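PDB 5EGN: esterase, which probably hydrolyses the lactone ring of N-acyl homoserine lactone quorum-sensing signals, as a serine-type esterase of the alpha/beta hydrolase fold. Local coordinates for residues N113-S118 / A204-V209; V90-G95 / G241-L246; P62-S67 / F180-A185. The protein carries 2 engineered substitutions. All blocks are in the same frame, centred on the assembly; numbering follows the deposited sequence.

Contact 1: residues N113-S118 / A204-V209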
ATOM      1  N   ASN A 113     -15.484  -3.654  17.020  1.00 30.36           N
ATOM      2  CA  ASN A 113     -14.833  -2.494  16.432  1.00 28.99           C
ATOM      3  C   ASN A 113     -13.463  -2.190  17.022  1.00 28.73           C
ATOM      4  O   ASN A 113     -13.263  -2.277  18.235  1.00 28.31           O
ATOM      5  CB  ASN A 113     -15.723  -1.258  16.585  1.00 28.09           C
ATOM      6  CG  ASN A 113     -17.146  -1.505  16.133  1.00 29.17           C
ATOM      7  OD1 ASN A 113     -17.419  -1.620  14.939  1.00 29.33           O
ATOM      8  ND2 ASN A 113     -18.064  -1.580  17.088  1.00 29.98           N
ATOM      9  N   LEU A 114     -12.520  -1.842  16.154  1.00 26.93           N
ATOM     10  CA  LEU A 114     -11.295  -1.188  16.591  1.00 26.05           C
ATOM     11  C   LEU A 114     -11.311   0.233  16.042  1.00 25.36           C
ATOM     12  O   LEU A 114     -11.104   0.452  14.850  1.00 24.85           O
ATOM     13  CB  LEU A 114     -10.044  -1.943  16.127  1.00 26.16           C
ATOM     14  CG  LEU A 114      -8.734  -1.589  16.852  1.00 26.51           C
ATOM     15  CD1 LEU A 114      -7.732  -2.728  16.764  1.00 27.90           C
ATOM     16  CD2 LEU A 114      -8.105  -0.306  16.323  1.00 25.38           C
ATOM     17  N   ILE A 115     -11.571   1.196  16.921  1.00 25.57           N
ATOM     18  CA  ILE A 115     -11.596   2.601  16.542  1.00 25.15           C
ATOM     19  C   ILE A 115     -10.227   3.234  16.759  1.00 25.44           C
ATOM     20  O   ILE A 115      -9.780   3.376  17.897  1.00 25.15           O
ATOM     21  CB  ILE A 115     -12.650   3.382  17.347  1.00 25.96           C
ATOM     22  CG1 ILE A 115     -13.976   2.629  17.357  1.00 25.94           C
ATOM     23  CG2 ILE A 115     -12.853   4.767  16.758  1.00 26.31           C
ATOM     24  CD1 ILE A 115     -14.671   2.639  16.020  1.00 27.45           C
ATOM     25  N   LEU A 116      -9.560   3.607  15.671  1.00 25.67           N
ATOM     26  CA  LEU A 116      -8.239   4.218  15.769  1.00 25.29           C
ATOM     27  C   LEU A 116      -8.266   5.710  15.470  1.00 25.02           C
ATOM     28  O   LEU A 116      -8.580   6.120  14.352  1.00 25.22           O
ATOM     29  CB  LEU A 116      -7.251   3.535  14.823  1.00 25.35           C
ATOM     30  CG  LEU A 116      -5.843   4.134  14.884  1.00 25.47           C
ATOM     31  CD1 LEU A 116      -5.137   3.699  16.157  1.00 24.85           C
ATOM     32  CD2 LEU A 116      -5.026   3.768  13.656  1.00 26.79           C
ATOM     33  N   SER A 117      -7.928   6.507  16.481  1.00 25.20           N
ATOM     34  CA  SER A 117      -7.776   7.954  16.341  1.00 25.41           C
ATOM     35  C   SER A 117      -8.989   8.621  15.702  1.00 25.06           C
ATOM     36  O   SER A 117      -8.883   9.222  14.635  1.00 25.62           O
ATOM     37  CB  SER A 117      -6.521   8.273  15.524  1.00 25.26           C
ATOM     38  OG  SER A 117      -5.371   7.680  16.100  1.00 24.80           O
ATOM     39  N   SER A 118     -10.139   8.521  16.358  1.00 25.93           N
ATOM     40  CA  SER A 118     -11.360   9.115  15.826  1.00 26.01           C
ATOM     41  C   SER A 118     -12.097   9.923  16.887  1.00 26.02           C
ATOM     42  O   SER A 118     -11.599  10.117  17.996  1.00 25.53           O
ATOM     43  CB  SER A 118     -12.278   8.033  15.260  1.00 25.54           C
ATOM     44  OG  SER A 118     -13.325   8.604  14.497  1.00 26.98           O
ATOM     45  N   ALA A 204     -21.748  -3.069  20.877  1.00 38.61           N
ATOM     46  CA  ALA A 204     -20.801  -4.060  20.377  1.00 35.76           C
ATOM     47  C   ALA A 204     -19.425  -3.869  21.011  1.00 33.50           C
ATOM     48  O   ALA A 204     -19.082  -2.758  21.427  1.00 32.93           O
ATOM     49  CB  ALA A 204     -20.704  -3.980  18.861  1.00 34.26           C
ATOM     50  N   PRO A 205     -18.639  -4.956  21.108  1.00 32.63           N
ATOM     51  CA  PRO A 205     -17.274  -4.881  21.639  1.00 32.15           C
ATOM     52  C   PRO A 205     -16.427  -3.848  20.901  1.00 30.76           C
ATOM     53  O   PRO A 205     -16.201  -3.980  19.700  1.00 30.25           O
ATOM     54  CB  PRO A 205     -16.735  -6.293  21.410  1.00 32.98           C
ATOM     55  CG  PRO A 205     -17.938  -7.157  21.428  1.00 32.70           C
ATOM     56  CD  PRO A 205     -19.029  -6.342  20.792  1.00 33.94           C
ATOM     57  N   THR A 206     -15.963  -2.833  21.622  1.00 30.09           N
ATOM     58  CA  THR A 206     -15.250  -1.726  21.001  1.00 29.53           C
ATOM     59  C   THR A 206     -13.916  -1.437  21.679  1.00 29.09           C
ATOM     60  O   THR A 206     -13.856  -1.219  22.888  1.00 28.65           O
ATOM     61  CB  THR A 206     -16.102  -0.442  21.013  1.00 28.63           C
ATOM     62  OG1 THR A 206     -17.300  -0.652  20.257  1.00 29.73           O
ATOM     63  CG2 THR A 206     -15.328   0.718  20.412  1.00 28.24           C
ATOM     64  N   LEU A 207     -12.850  -1.444  20.885  1.00 27.87           N
ATOM     65  CA  LEU A 207     -11.532  -1.044  21.359  1.00 27.53           C
ATOM     66  C   LEU A 207     -11.134   0.278  20.716  1.00 27.05           C
ATOM     67  O   LEU A 207     -10.857   0.336  19.519  1.00 26.86           O
ATOM     68  CB  LEU A 207     -10.492  -2.123  21.049  1.00 27.25           C
ATOM     69  CG  LEU A 207      -9.037  -1.790  21.389  1.00 27.38           C
ATOM     70  CD1 LEU A 207      -8.892  -1.428  22.858  1.00 29.62           C
ATOM     71  CD2 LEU A 207      -8.123  -2.950  21.031  1.00 28.53           C
ATOM     72  N   VAL A 208     -11.116   1.341  21.511  1.00 26.95           N
ATOM     73  CA  VAL A 208     -10.719   2.654  21.016  1.00 25.94           C
ATOM     74  C   VAL A 208      -9.231   2.869  21.257  1.00 26.31           C
ATOM     75  O   VAL A 208      -8.745   2.701  22.374  1.00 26.24           O
ATOM     76  CB  VAL A 208     -11.524   3.783  21.685  1.00 26.26           C
ATOM     77  CG1 VAL A 208     -11.162   5.127  21.076  1.00 26.30           C
ATOM     78  CG2 VAL A 208     -13.014   3.523  21.544  1.00 26.68           C
ATOM     79  N   VAL A 209      -8.508   3.229  20.202  1.00 26.78           N
ATOM     80  CA  VAL A 209      -7.061   3.388  20.289  1.00 25.91           C
ATOM     81  C   VAL A 209      -6.637   4.801  19.907  1.00 25.49           C
ATOM     82  O   VAL A 209      -6.968   5.290  18.828  1.00 24.71           O
ATOM     83  CB  VAL A 209      -6.332   2.378  19.386  1.00 26.03           C
ATOM     84  CG1 VAL A 209      -4.831   2.461  19.602  1.00 26.38           C
ATOM     85  CG2 VAL A 209      -6.838   0.972  19.661  1.00 26.26           C
TER
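Asn113 pairs with Thr206, Leu114 with Leu207, Ile115 with Val208 and Leu116 with Val209 as two neighbouring parallel strands, their axes 4.6 Å apart at 15°. Five backbone bonds form the ladder. Asn113 N gives to Pro205 O and Ile115 N to Leu207 O, while Leu207 N gives to Asn113 O, at 2.8 Å and 176°. Val209 N reaches Ile115 O, and Ser117 N, just past its strand, reaches Val209 O at 2.8 Å. Alpha C-H groups add to this, as where Leu114 CA lies 3.3 Å from Leu207 O.

Polar side chains meet where the segments start. Thr206 OG1 donates to Ala204 O at 3.0 Å and accepts a weak bond from Asn113 ND2 at 3.4 Å. The amide's stronger tie is to Asn103, whose ND2 bonds to Asn113 OD1.

Apolar contacts occupy both sheet faces. On the face that carries Asn113, Ile115 CG1 meets Thr206 CG2 at 3.8 Å. On the other face Val209 forks: with CG1 anti to its backbone N (chi1 -174°), this branch touches Leu116 CD1 at 3.7 Å, whereas CG2 turns to Leu114 CD2. Leu114 and Leu116 each cross Val209 obliquely.

Phe252, Leu255 and Leu256 of helix 249-257 cover the face of Leu114, Leu116 and Val209. Helix 219-228 lies over Ile115 and Val208. Strand 87-92 flanks segment 113-118, and strand 233-237 continues the sheet beyond segment 204-209.

Contact 2: residues V90-G95 / G241-L246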
ATOM      1  N   VAL A  90     -12.245  -2.050  11.522  1.00 24.18           N
ATOM      2  CA  VAL A  90     -11.106  -1.242  11.926  1.00 23.91           C
ATOM      3  C   VAL A  90     -11.162   0.111  11.226  1.00 23.25           C
ATOM      4  O   VAL A  90     -10.893   0.215  10.029  1.00 22.83           O
ATOM      5  CB  VAL A  90      -9.778  -1.944  11.600  1.00 23.61           C
ATOM      6  CG1 VAL A  90      -8.608  -1.145  12.141  1.00 23.95           C
ATOM      7  CG2 VAL A  90      -9.775  -3.350  12.176  1.00 24.84           C
ATOM      8  N   GLY A  91     -11.521   1.146  11.976  1.00 24.08           N
ATOM      9  CA  GLY A  91     -11.703   2.466  11.405  1.00 24.36           C
ATOM     10  C   GLY A  91     -10.699   3.494  11.883  1.00 24.93           C
ATOM     11  O   GLY A  91     -10.430   3.610  13.077  1.00 25.09           O
ATOM     12  N   ASN A  92     -10.148   4.247  10.935  1.00 24.77           N
ATOM     13  CA  ASN A  92      -9.184   5.296  11.229  1.00 25.09           C
ATOM     14  C   ASN A  92      -9.755   6.672  10.898  1.00 25.99           C
ATOM     15  O   ASN A  92     -10.169   6.916   9.766  1.00 25.80           O
ATOM     16  CB  ASN A  92      -7.891   5.053  10.449  1.00 24.96           C
ATOM     17  CG  ASN A  92      -6.754   5.936  10.914  1.00 24.49           C
ATOM     18  OD1 ASN A  92      -5.813   6.196  10.168  1.00 23.38           O
ATOM     19  ND2 ASN A  92      -6.832   6.401  12.155  1.00 25.09           N
ATOM     20  N   SER A  93      -9.775   7.559  11.892  1.00 26.44           N
ATOM     21  CA  SER A  93     -10.390   8.881  11.760  1.00 26.79           C
ATOM     22  C   SER A  93     -11.829   8.778  11.271  1.00 27.80           C
ATOM     23  O   SER A  93     -12.721   8.358  12.008  1.00 27.43           O
ATOM     24  CB  SER A  93      -9.581   9.766  10.806  1.00 30.68           C
ATOM     25  OG  SER A  93     -10.275  10.962  10.501  1.00 30.58           O
ATOM     26  N   ILE A  94     -12.039   9.161  10.016  1.00 28.21           N
ATOM     27  CA  ILE A  94     -13.361   9.121   9.414  1.00 27.72           C
ATOM     28  C   ILE A  94     -13.830   7.677   9.261  1.00 29.06           C
ATOM     29  O   ILE A  94     -15.027   7.407   9.231  1.00 42.94           O
ATOM     30  CB  ILE A  94     -13.382   9.835   8.043  1.00 28.71           C
ATOM     31  CG1 ILE A  94     -14.822  10.076   7.584  1.00 29.67           C
ATOM     32  CG2 ILE A  94     -12.602   9.046   7.003  1.00 27.52           C
ATOM     33  CD1 ILE A  94     -14.925  10.789   6.258  1.00 30.31           C
ATOM     34  N   GLY A  95     -12.881   6.750   9.186  1.00 27.82           N
ATOM     35  CA  GLY A  95     -13.205   5.337   9.122  1.00 27.21           C
ATOM     36  C   GLY A  95     -13.870   4.889  10.409  1.00 27.37           C
ATOM     37  O   GLY A  95     -14.773   4.052  10.398  1.00 28.19           O
ATOM     38  N   GLY A 241       1.009   9.406  16.819  1.00 26.38           N
ATOM     39  CA  GLY A 241       0.031  10.426  16.486  1.00 26.96           C
ATOM     40  C   GLY A 241      -1.251   9.836  15.916  1.00 25.49           C
ATOM     41  O   GLY A 241      -1.949   9.082  16.592  1.00 25.11           O
ATOM     42  N   HIS A 242      -1.554  10.168  14.663  1.00 25.10           N
ATOM     43  CA  HIS A 242      -2.826   9.800  14.042  1.00 25.34           C
ATOM     44  C   HIS A 242      -2.783   8.438  13.358  1.00 24.60           C
ATOM     45  O   HIS A 242      -3.821   7.826  13.115  1.00 24.07           O
ATOM     46  CB  HIS A 242      -3.238  10.869  13.022  1.00 25.64           C
ATOM     47  CG  HIS A 242      -4.713  10.951  12.784  1.00 25.39           C
ATOM     48  ND1 HIS A 242      -5.617  11.208  13.796  1.00 25.76           N
ATOM     49  CD2 HIS A 242      -5.444  10.831  11.652  1.00 25.49           C
ATOM     50  CE1 HIS A 242      -6.838  11.234  13.296  1.00 25.47           C
ATOM     51  NE2 HIS A 242      -6.761  11.008  11.996  1.00 26.04           N
ATOM     52  N   PHE A 243      -1.583   7.960  13.052  1.00 24.97           N
ATOM     53  CA  PHE A 243      -1.447   6.764  12.231  1.00 24.40           C
ATOM     54  C   PHE A 243      -0.651   5.656  12.913  1.00 24.47           C
ATOM     55  O   PHE A 243       0.466   5.345  12.508  1.00 28.54           O
ATOM     56  CB  PHE A 243      -0.799   7.125  10.895  1.00 24.27           C
ATOM     57  CG  PHE A 243      -1.378   8.357  10.260  1.00 23.95           C
ATOM     58  CD1 PHE A 243      -2.561   8.295   9.543  1.00 23.92           C
ATOM     59  CD2 PHE A 243      -0.739   9.581  10.384  1.00 24.33           C
ATOM     60  CE1 PHE A 243      -3.094   9.430   8.960  1.00 24.33           C
ATOM     61  CE2 PHE A 243      -1.266  10.717   9.803  1.00 24.36           C
ATOM     62  CZ  PHE A 243      -2.446  10.642   9.092  1.00 24.31           C
ATOM     63  N   TYR A 244      -1.246   5.055  13.940  1.00 24.58           N
ATOM     64  CA  TYR A 244      -0.625   3.956  14.673  1.00 24.87           C
ATOM     65  C   TYR A 244      -0.257   2.791  13.753  1.00 24.67           C
ATOM     66  O   TYR A 244       0.762   2.131  13.954  1.00 24.39           O
ATOM     67  CB  TYR A 244      -1.565   3.472  15.782  1.00 25.24           C
ATOM     68  CG  TYR A 244      -0.931   2.552  16.804  1.00 26.53           C
ATOM     69  CD1 TYR A 244       0.446   2.501  16.972  1.00 27.24           C
ATOM     70  CD2 TYR A 244      -1.717   1.730  17.603  1.00 26.64           C
ATOM     71  CE1 TYR A 244       1.023   1.659  17.905  1.00 28.18           C
ATOM     72  CE2 TYR A 244      -1.150   0.886  18.537  1.00 27.64           C
ATOM     73  CZ  TYR A 244       0.219   0.854  18.685  1.00 28.79           C
ATOM     74  OH  TYR A 244       0.785   0.014  19.616  1.00 29.88           O
ATOM     75  N   GLN A 245      -1.081   2.549  12.737  1.00 24.78           N
ATOM     76  CA  GLN A 245      -0.865   1.414  11.846  1.00 23.75           C
ATOM     77  C   GLN A 245       0.351   1.622  10.946  1.00 23.12           C
ATOM     78  O   GLN A 245       0.862   0.673  10.354  1.00 22.85           O
ATOM     79  CB  GLN A 245      -2.110   1.150  10.991  1.00 22.75           C
ATOM     80  CG  GLN A 245      -2.295   2.093   9.814  1.00 22.20           C
ATOM     81  CD  GLN A 245      -3.058   3.350  10.179  1.00 22.80           C
ATOM     82  OE1 GLN A 245      -2.688   4.066  11.107  1.00 23.43           O
ATOM     83  NE2 GLN A 245      -4.136   3.619   9.451  1.00 22.61           N
ATOM     84  N   LEU A 246       0.816   2.864  10.851  1.00 23.44           N
ATOM     85  CA  LEU A 246       2.002   3.176  10.057  1.00 23.59           C
ATOM     86  C   LEU A 246       3.200   3.539  10.932  1.00 24.02           C
ATOM     87  O   LEU A 246       4.341   3.221  10.594  1.00 23.87           O
ATOM     88  CB  LEU A 246       1.714   4.318   9.082  1.00 23.28           C
ATOM     89  CG  LEU A 246       1.010   3.950   7.776  1.00 21.94           C
ATOM     90  CD1 LEU A 246       0.903   5.169   6.874  1.00 21.56           C
ATOM     91  CD2 LEU A 246       1.748   2.822   7.075  1.00 21.37           C
TER
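Asn92 holds out its amide to Gln245 on one side and to the backbone of His242 on the other. It has CG anti to the backbone N (chi1 -168°), which carries the amide toward 241-246; there OD1 accepts from Gln245 NE2 at 3.2 Å. The bond is straight at hydrogen and lies in the Gln245 amide plane, yet its donor stands well above the carbonyl plane of Asn92; the two amide planes are 69° apart. Gln245 gets there by a folded chain: its CG sits between the backbone N and the carbonyl carbon, and a further bend at chi2 (-88°) follows. Asn92 ND2 bonds to Leu116 O and more weakly to His242 O, at 3.5 Å. An alanine in place of Asn92 would probably leave Gln245 NE2 without this acceptor and Leu116 O without its side-chain donor, with the weak tie to His242 O lost as well and the Gln245 amide freer to turn.

His242 meets Ser93 edge-on: its NE2 is 3.3 Å from Ser93 CB and 3.8 Å from Ser93 OG, which lies in the ring plane. ND1 bonds to Asp214 OD2. NE2 and OG are too far apart for a hydrogen bond as modelled, but the order Ser93, His242, Asp214 is consistent with a catalytic triad, with Ser93 in a GxSxG sequence at a probable nucleophile elbow.

The elbow joins strand 87-92 to helix 94-105. Across from it, Gln245 packs on Phe252 of helix 249-257 and Phe243 on Met165 of helix 159-168, while Leu246 touches Phe37 of the second subunit.

Contact 3: residues P62-S67 / F180-A185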
ATOM      1  N   PRO A  62     -18.099  11.377  -6.763  1.00 32.62           N
ATOM      2  CA  PRO A  62     -19.238  12.218  -7.145  1.00 33.60           C
ATOM      3  C   PRO A  62     -19.138  13.614  -6.547  1.00 33.89           C
ATOM      4  O   PRO A  62     -18.374  13.830  -5.607  1.00 34.14           O
ATOM      5  CB  PRO A  62     -20.441  11.460  -6.576  1.00 34.19           C
ATOM      6  CG  PRO A  62     -19.884  10.660  -5.454  1.00 33.32           C
ATOM      7  CD  PRO A  62     -18.509  10.260  -5.895  1.00 32.17           C
ATOM      8  N   ALA A  63     -19.904  14.551  -7.093  1.00 34.29           N
ATOM      9  CA  ALA A  63     -19.837  15.938  -6.656  1.00 35.62           C
ATOM     10  C   ALA A  63     -20.383  16.111  -5.243  1.00 36.98           C
ATOM     11  O   ALA A  63     -19.887  16.937  -4.479  1.00 46.23           O
ATOM     12  CB  ALA A  63     -20.588  16.830  -7.625  1.00 37.26           C
ATOM     13  N   THR A  64     -21.406  15.332  -4.901  1.00 35.73           N
ATOM     14  CA  THR A  64     -22.028  15.414  -3.583  1.00 35.96           C
ATOM     15  C   THR A  64     -22.468  14.048  -3.067  1.00 34.99           C
ATOM     16  O   THR A  64     -22.577  13.090  -3.832  1.00 34.54           O
ATOM     17  CB  THR A  64     -23.255  16.347  -3.592  1.00 37.19           C
ATOM     18  OG1 THR A  64     -24.013  16.130  -4.789  1.00 38.17           O
ATOM     19  CG2 THR A  64     -22.826  17.803  -3.529  1.00 39.99           C
ATOM     20  N   GLY A  65     -22.724  13.970  -1.765  1.00 34.84           N
ATOM     21  CA  GLY A  65     -23.172  12.737  -1.142  1.00 33.91           C
ATOM     22  C   GLY A  65     -22.113  12.131  -0.246  1.00 33.18           C
ATOM     23  O   GLY A  65     -21.757  10.962  -0.390  1.00 32.50           O
ATOM     24  N   TYR A  66     -21.609  12.929   0.689  1.00 33.42           N
ATOM     25  CA  TYR A  66     -20.528  12.483   1.556  1.00 33.87           C
ATOM     26  C   TYR A  66     -20.912  12.547   3.027  1.00 34.14           C
ATOM     27  O   TYR A  66     -20.159  13.066   3.852  1.00 34.93           O
ATOM     28  CB  TYR A  66     -19.269  13.311   1.298  1.00 34.61           C
ATOM     29  CG  TYR A  66     -18.702  13.105  -0.087  1.00 33.90           C
ATOM     30  CD1 TYR A  66     -18.007  11.948  -0.406  1.00 32.33           C
ATOM     31  CD2 TYR A  66     -18.871  14.062  -1.078  1.00 34.42           C
ATOM     32  CE1 TYR A  66     -17.492  11.751  -1.669  1.00 31.81           C
ATOM     33  CE2 TYR A  66     -18.357  13.874  -2.346  1.00 33.96           C
ATOM     34  CZ  TYR A  66     -17.669  12.716  -2.635  1.00 32.02           C
ATOM     35  OH  TYR A  66     -17.156  12.522  -3.896  1.00 32.06           O
ATOM     36  N   SER A  67     -22.091  12.027   3.348  1.00 33.96           N
ATOM     37  CA  SER A  67     -22.475  11.830   4.736  1.00 33.44           C
ATOM     38  C   SER A  67     -21.869  10.518   5.211  1.00 32.13           C
ATOM     39  O   SER A  67     -21.600   9.628   4.405  1.00 31.60           O
ATOM     40  CB  SER A  67     -23.996  11.815   4.898  1.00 33.64           C
ATOM     41  OG  SER A  67     -24.566  10.677   4.277  1.00 32.48           O
ATOM     42  N   PHE A 180     -13.374  17.263  -0.828  1.00 37.89           N
ATOM     43  CA  PHE A 180     -13.157  17.951   0.438  1.00 38.73           C
ATOM     44  C   PHE A 180     -14.282  18.952   0.677  1.00 39.88           C
ATOM     45  O   PHE A 180     -14.925  18.929   1.726  1.00 40.36           O
ATOM     46  CB  PHE A 180     -11.800  18.659   0.462  1.00 39.82           C
ATOM     47  CG  PHE A 180     -11.538  19.428   1.729  1.00 40.54           C
ATOM     48  CD1 PHE A 180     -11.729  20.800   1.778  1.00 41.09           C
ATOM     49  CD2 PHE A 180     -11.115  18.775   2.876  1.00 39.05           C
ATOM     50  CE1 PHE A 180     -11.493  21.505   2.942  1.00 40.22           C
ATOM     51  CE2 PHE A 180     -10.876  19.476   4.041  1.00 39.28           C
ATOM     52  CZ  PHE A 180     -11.067  20.842   4.072  1.00 40.01           C
ATOM     53  N   ASP A 181     -14.527  19.814  -0.307  1.00 39.74           N
ATOM     54  CA  ASP A 181     -15.570  20.831  -0.191  1.00 40.16           C
ATOM     55  C   ASP A 181     -16.947  20.228   0.101  1.00 39.97           C
ATOM     56  O   ASP A 181     -17.677  20.715   0.968  1.00 40.51           O
ATOM     57  CB  ASP A 181     -15.624  21.673  -1.463  1.00 40.19           C
ATOM     58  CG  ASP A 181     -14.389  22.535  -1.643  1.00 42.02           C
ATOM     59  OD1 ASP A 181     -13.773  22.909  -0.623  1.00 41.95           O
ATOM     60  OD2 ASP A 181     -14.036  22.841  -2.801  1.00 42.87           O
ATOM     61  N   ALA A 182     -17.290  19.163  -0.616  1.00 40.01           N
ATOM     62  CA  ALA A 182     -18.586  18.512  -0.457  1.00 39.34           C
ATOM     63  C   ALA A 182     -18.723  17.851   0.911  1.00 39.43           C
ATOM     64  O   ALA A 182     -19.773  17.943   1.549  1.00 41.28           O
ATOM     65  CB  ALA A 182     -18.800  17.489  -1.557  1.00 38.55           C
ATOM     66  N   ALA A 183     -17.663  17.184   1.355  1.00 39.45           N
ATOM     67  CA  ALA A 183     -17.663  16.531   2.660  1.00 40.15           C
ATOM     68  C   ALA A 183     -17.794  17.554   3.784  1.00 41.75           C
ATOM     69  O   ALA A 183     -18.512  17.327   4.757  1.00 50.68           O
ATOM     70  CB  ALA A 183     -16.399  15.703   2.842  1.00 38.73           C
ATOM     71  N   THR A 184     -17.099  18.678   3.646  1.00 42.00           N
ATOM     72  CA  THR A 184     -17.180  19.748   4.636  1.00 42.38           C
ATOM     73  C   THR A 184     -18.556  20.402   4.632  1.00 43.07           C
ATOM     74  O   THR A 184     -19.038  20.865   5.666  1.00 52.41           O
ATOM     75  CB  THR A 184     -16.119  20.836   4.390  1.00 42.34           C
ATOM     76  OG1 THR A 184     -16.284  21.375   3.073  1.00 43.62           O
ATOM     77  CG2 THR A 184     -14.719  20.264   4.527  1.00 41.32           C
ATOM     78  N   ALA A 185     -19.183  20.437   3.460  1.00 42.36           N
ATOM     79  CA  ALA A 185     -20.465  21.114   3.290  1.00 42.23           C
ATOM     80  C   ALA A 185     -21.647  20.276   3.771  1.00 42.04           C
ATOM     81  O   ALA A 185     -22.703  20.815   4.104  1.00 46.14           O
ATOM     82  CB  ALA A 185     -20.662  21.499   1.834  1.00 40.53           C
TER
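On the helix whose Ala182 and Ala183 meet Tyr66, the carbonyl O of Asp181 is gripped by two donors. Thr184 OG1 reaches Asp181 O at 2.6 Å from above the carbonyl plane, and Ala185 N reaches the same oxygen at 2.9 Å from the same face. The threonine's hydroxyl is thereby folded back on its own helix, while its CG2 lies 3.7 Å over the centre of the Phe180 ring. Phe180 leaves the helix on the side away from the loop, and its ring meets those of Phe134 and Tyr138.

The side facing the loop is apolar. Tyr66 has its CG anti to the carbonyl carbon (chi1 -65°), and its ring meets Ala182 obliquely. The ring's CD2 touches Ala182 CB at 3.5 Å, and CE2 follows closely. Nearer the backbone, Tyr66 CB lies 3.8 Å from Ala183 CA. With nothing beyond CB, the alanines let the helix approach closely: the CA atoms of Tyr66 and Ala183 are 5.1 Å apart. Ala63 O and Thr64 also border the Ala182 methyl, near the protein surface.

Tyr66 OH points back to Pro62 O, curling the loop on itself, although the modelled length of that bond is doubtful. Gly65, at a phi of 110°, makes the bend where a CB would be jammed against Thr64 O. Ser67 then caps helix 68-81. Helix 177-185 belongs to the helical insertion between strands 110-116 and 206-211, so the packing resembles the junction of cap and core in alpha/beta hydrolases.

In the fold
From the N terminus, 62-67 comes first, in the loop before helix 68-81, and contact 3 closes when helix 177-185 returns to it. Within that span contacts 2 and 1 have already opened, at 90-95 and 113-118. Contact 1 closes at 204-209, after the helical insertion, and contact 2 at 241-246, so contact 1 lies wholly within the larger loop of contact 2, while contact 3 crosses both. Contacts 1 and 2 meet directly on neighbouring strands, through Ser118 OG and Ser93 O among others, tying the central sheet to the probable catalytic site. Contact 3, centred about 25 Å from the centre of contact 1 and 21 Å from that of contact 2, joins helix 177-185 to the loop after strand 47-51.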